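PilX (Neisseria meningitidis, PDB 2OPE) is a minor type IV pilin that probably modulates pilus-linked virulence properties such as bacterial aggregation and adhesion. Local coordinates at residues Gly18-Ser23 against Val90-Val95; Glu57-Ser62 against Thr84-Ser89. One frame throughout, in Å; residues are numbered along the deposited sequence.

How the contacts relate
Both contacts tie the antiparallel sheet of a pilin domain to its surroundings, yet their chemistry differs. Contact 1 lies on the long helix 5-28, which only flanks contact 2. In contact 1, its centre about 6 Å from that of the chain, residues 18-23 meet 90-95 through one direct amide-to-carbonyl hydrogen bond beside a methionine. Contact 2, its centre about 11 Å from that of the chain, joins edge strand 59-65 to the connection into strand 89-93; two tyrosine side chains running across each other and a bridging water replace the direct bond. Neither is fully buried. Their centres stand about 17 Å apart, and Ile19 CD1 touches Val61 CG1 at 4.3 Å.

Contact 1. Residues Gly18-Ser23 against Val90-Val95; sequences GINNIS and VWMNSV
Asn20 ND2 donates to the backbone carbonyl O of Asn93 over 2.7 Å where helix 5-28 lies against strand 89-93, a nearly straight bond with an N-H...O angle of 167°. The acceptor lies close to the plane of the Asn20 amide, while ND2 itself is tilted 20° from the carbonyl plane of Asn93. At the other end of the amide OD1 is hydrogen-bonded to the hydroxyl of Tyr74, so the group is held at two points and its flip is probably fixed. OD1 also comes within 3.7 Å of Ser94 CA.

Met92 runs alongside. Its CG stands between the backbone N and the carbonyl carbon (chi1 61°), and the chain bends at chi3, carrying the thioether past Asn20 in the opposite direction; SD lies 3.7 Å from ND2 and 4.1 Å from CB of Asn20. The Met92 thioether thus lies beside the polar bond.

Within the helix, Ser23 OG bonds back to Ile19 O at 2.9 Å, on the opposite face of that carbonyl from Ser23 N.

This is the helix-on-sheet packing of the pilin fold: Met92 also touches Tyr13 and Met16 of helix 5-28 and Leu76 of strand 74-80, whereas Ile19 and Ser23 turn to helix 35-48.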
# COMPACT_ATOMS: atom_id res chain seq x y z
N GLY A 18 5.22 -4.88 -6.10
CA GLY A 18 6.01 -4.21 -7.16
C GLY A 18 6.38 -2.78 -6.82
O GLY A 18 7.52 -2.40 -6.95
N ILE A 19 5.40 -1.99 -6.41
CA ILE A 19 5.62 -0.62 -5.92
C ILE A 19 6.55 -0.55 -4.69
O ILE A 19 7.47 0.26 -4.65
CB ILE A 19 4.23 0.07 -5.65
CG1 ILE A 19 3.42 0.14 -6.96
CG2 ILE A 19 4.37 1.46 -5.03
CD1 ILE A 19 1.93 0.47 -6.76
N ASN A 20 6.31 -1.41 -3.71
CA ASN A 20 7.19 -1.55 -2.54
C ASN A 20 8.66 -1.85 -2.96
O ASN A 20 9.62 -1.25 -2.43
CB ASN A 20 6.68 -2.69 -1.63
CG ASN A 20 6.84 -2.39 -0.14
OD1 ASN A 20 7.22 -1.30 0.25
ND2 ASN A 20 6.50 -3.38 0.70
N ASN A 21 8.85 -2.77 -3.89
CA ASN A 21 10.21 -3.17 -4.23
C ASN A 21 10.98 -2.05 -4.94
O ASN A 21 12.17 -1.87 -4.70
CB ASN A 21 10.20 -4.46 -5.06
CG ASN A 21 9.92 -5.66 -4.22
OD1 ASN A 21 10.10 -5.61 -3.02
ND2 ASN A 21 9.52 -6.77 -4.85
N ILE A 22 10.30 -1.30 -5.80
CA ILE A 22 10.94 -0.18 -6.43
C ILE A 22 11.21 0.96 -5.44
O ILE A 22 12.20 1.66 -5.57
CB ILE A 22 10.05 0.36 -7.53
CG1 ILE A 22 9.88 -0.68 -8.65
CG2 ILE A 22 10.61 1.71 -8.09
CD1 ILE A 22 9.04 -0.13 -9.79
N SER A 23 10.28 1.20 -4.50
CA SER A 23 10.48 2.16 -3.46
C SER A 23 11.71 1.84 -2.64
O SER A 23 12.53 2.71 -2.34
CB SER A 23 9.24 2.24 -2.55
OG SER A 23 8.10 2.69 -3.30
N VAL A 90 -5.83 -3.91 0.79
CA VAL A 90 -4.51 -4.45 1.10
C VAL A 90 -3.74 -3.37 1.86
O VAL A 90 -3.96 -2.16 1.59
CB VAL A 90 -3.78 -4.81 -0.21
CG1 VAL A 90 -2.33 -5.10 0.00
CG2 VAL A 90 -4.48 -5.98 -0.91
N TRP A 91 -2.88 -3.77 2.81
CA TRP A 91 -1.81 -2.86 3.24
C TRP A 91 -0.50 -3.63 3.37
O TRP A 91 -0.50 -4.86 3.45
CB TRP A 91 -2.16 -2.06 4.52
CG TRP A 91 -2.09 -2.87 5.80
CD1 TRP A 91 -3.07 -3.68 6.31
CD2 TRP A 91 -0.98 -2.96 6.72
NE1 TRP A 91 -2.64 -4.26 7.49
CE2 TRP A 91 -1.35 -3.86 7.74
CE3 TRP A 91 0.32 -2.41 6.74
CZ2 TRP A 91 -0.47 -4.20 8.79
CZ3 TRP A 91 1.16 -2.74 7.78
CH2 TRP A 91 0.76 -3.63 8.79
N MET A 92 0.61 -2.90 3.39
CA MET A 92 1.92 -3.52 3.64
C MET A 92 2.99 -2.55 4.20
O MET A 92 2.89 -1.32 4.08
CB MET A 92 2.42 -4.32 2.39
CG MET A 92 2.61 -3.45 1.13
SD MET A 92 3.07 -4.27 -0.41
CE MET A 92 1.76 -5.45 -0.72
N ASN A 93 3.97 -3.18 4.86
CA ASN A 93 5.23 -2.64 5.40
C ASN A 93 6.25 -2.34 4.32
O ASN A 93 6.29 -3.07 3.33
CB ASN A 93 5.93 -3.81 6.22
CG ASN A 93 5.57 -3.75 7.62
OD1 ASN A 93 5.15 -2.68 8.04
ND2 ASN A 93 5.63 -4.85 8.38
N SER A 94 7.15 -1.37 4.56
CA SER A 94 8.39 -1.29 3.79
C SER A 94 9.29 -2.44 4.06
O SER A 94 10.25 -2.62 3.34
CB SER A 94 9.21 -0.04 4.10
OG SER A 94 9.28 0.17 5.48
N VAL A 95 9.02 -3.16 5.15
CA VAL A 95 9.82 -4.31 5.57
C VAL A 95 9.34 -5.61 4.89
O VAL A 95 9.97 -6.66 5.00
CB VAL A 95 9.77 -4.47 7.12
CG1 VAL A 95 10.12 -5.87 7.50
CG2 VAL A 95 10.73 -3.50 7.80

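Contact 2. Residues Glu57-Ser62 against Thr84-Ser89; sequences EKYNVS and TGYTLS
The side chains of Tyr59 and Tyr86 run across each other at about a right angle, their ring planes inclined to one another, where edge strand 59-65 of the pilin-fold antiparallel sheet faces the connection between strands 74-80 and 89-93. The hydroxyl of Tyr59 leads the approach, its OH lying 3.6 Å from Tyr86 CD2, and the rings come within 4.2 Å between Tyr59 CZ and Tyr86 CD2. Tyr59 meets the other ring obliquely, so this is no regular stack. With CG anti to its carbonyl carbon (chi1 -63°), Tyr59 reaches toward Tyr86, although its CB sets off along the interface rather than over it.

Lys58 brings its aliphatic chain to the same tyrosine: CD approaches Tyr86 CE2 at 4.2 Å, also obliquely, while the lysine makes a cation-pi contact with Tyr8 of helix 5-28. Pro80 touches both Tyr59 and Tyr86, joining the two rings to strand 74-80. Farther along, the edge of the Tyr59 ring meets the backbone, with CE2 3.7 Å from Leu88 O.

That carbonyl is also linked to the phenol through water: Tyr59 OH donates to the water at 2.6 Å, and the water in turn donates to Leu88 O at 2.9 Å.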
# COMPACT_ATOMS: atom_id res chain seq x y z
N GLU A 57 -8.18 1.47 -12.40
CA GLU A 57 -9.57 1.87 -12.50
C GLU A 57 -10.31 1.71 -11.17
O GLU A 57 -11.27 2.43 -10.89
CB GLU A 57 -10.26 0.94 -13.48
CG GLU A 57 -10.50 1.51 -14.82
CD GLU A 57 -11.16 0.50 -15.73
OE1 GLU A 57 -11.35 0.82 -16.93
OE2 GLU A 57 -11.47 -0.61 -15.24
N LYS A 58 -9.88 0.72 -10.38
CA LYS A 58 -10.67 0.28 -9.24
C LYS A 58 -10.12 0.65 -7.87
O LYS A 58 -10.90 0.71 -6.91
CB LYS A 58 -10.85 -1.24 -9.30
CG LYS A 58 -11.49 -1.70 -10.56
CD LYS A 58 -11.36 -3.20 -10.79
CE LYS A 58 -11.96 -3.55 -12.14
NZ LYS A 58 -13.43 -3.17 -12.26
N TYR A 59 -8.80 0.86 -7.78
CA TYR A 59 -8.11 1.06 -6.51
C TYR A 59 -7.26 2.31 -6.47
O TYR A 59 -6.72 2.71 -7.48
CB TYR A 59 -7.21 -0.12 -6.22
CG TYR A 59 -7.98 -1.37 -6.07
CD1 TYR A 59 -8.09 -2.30 -7.13
CD2 TYR A 59 -8.64 -1.65 -4.89
CE1 TYR A 59 -8.81 -3.46 -7.00
CE2 TYR A 59 -9.36 -2.80 -4.75
CZ TYR A 59 -9.45 -3.71 -5.82
OH TYR A 59 -10.18 -4.85 -5.64
N ASN A 60 -7.16 2.93 -5.29
CA ASN A 60 -6.12 3.94 -5.00
C ASN A 60 -5.00 3.40 -4.09
O ASN A 60 -5.26 2.72 -3.12
CB ASN A 60 -6.73 5.21 -4.43
CG ASN A 60 -7.63 5.92 -5.43
OD1 ASN A 60 -7.27 6.10 -6.60
ND2 ASN A 60 -8.81 6.27 -5.00
N VAL A 61 -3.76 3.69 -4.43
CA VAL A 61 -2.65 3.29 -3.58
C VAL A 61 -1.96 4.53 -2.96
O VAL A 61 -1.70 5.53 -3.65
CB VAL A 61 -1.68 2.34 -4.35
CG1 VAL A 61 -0.45 2.05 -3.54
CG2 VAL A 61 -2.41 1.05 -4.69
N SER A 62 -1.70 4.49 -1.65
CA SER A 62 -1.05 5.65 -1.00
C SER A 62 -0.01 5.13 -0.02
O SER A 62 -0.10 3.97 0.36
CB SER A 62 -2.09 6.52 -0.30
OG SER A 62 -2.92 5.70 0.53
N THR A 84 -17.77 2.38 -5.46
CA THR A 84 -17.73 1.33 -6.48
C THR A 84 -18.27 -0.02 -6.05
O THR A 84 -18.36 -0.94 -6.88
CB THR A 84 -16.32 1.11 -7.00
OG1 THR A 84 -15.54 0.44 -5.99
CG2 THR A 84 -15.68 2.43 -7.37
N GLY A 85 -18.65 -0.17 -4.78
CA GLY A 85 -19.17 -1.44 -4.31
C GLY A 85 -18.06 -2.41 -3.91
O GLY A 85 -18.32 -3.46 -3.32
N TYR A 86 -16.82 -2.07 -4.18
CA TYR A 86 -15.73 -2.96 -3.77
C TYR A 86 -15.31 -2.62 -2.35
O TYR A 86 -15.39 -1.44 -1.92
CB TYR A 86 -14.57 -2.89 -4.78
CG TYR A 86 -14.66 -3.86 -5.98
CD1 TYR A 86 -15.86 -4.42 -6.38
CD2 TYR A 86 -13.53 -4.22 -6.69
CE1 TYR A 86 -15.91 -5.32 -7.47
CE2 TYR A 86 -13.55 -5.10 -7.73
CZ TYR A 86 -14.72 -5.65 -8.13
OH TYR A 86 -14.68 -6.54 -9.21
N THR A 87 -14.90 -3.64 -1.61
CA THR A 87 -14.48 -3.52 -0.21
C THR A 87 -13.05 -4.05 0.12
O THR A 87 -12.32 -3.46 0.94
CB THR A 87 -15.46 -4.26 0.73
OG1 THR A 87 -15.62 -5.60 0.24
CG2 THR A 87 -16.85 -3.56 0.81
N LEU A 88 -12.69 -5.18 -0.50
CA LEU A 88 -11.44 -5.85 -0.19
C LEU A 88 -10.32 -4.86 -0.40
O LEU A 88 -10.31 -4.13 -1.40
CB LEU A 88 -11.23 -7.09 -1.08
CG LEU A 88 -12.23 -8.26 -0.98
CD1 LEU A 88 -11.87 -9.45 -1.85
CD2 LEU A 88 -12.46 -8.68 0.48
N SER A 89 -9.35 -4.88 0.51
CA SER A 89 -8.25 -3.94 0.45
C SER A 89 -6.94 -4.66 0.77
O SER A 89 -6.93 -5.88 0.98
CB SER A 89 -8.50 -2.78 1.40
OG SER A 89 -9.79 -2.21 1.13
O HOH W 1 -11.89 -4.82 -3.68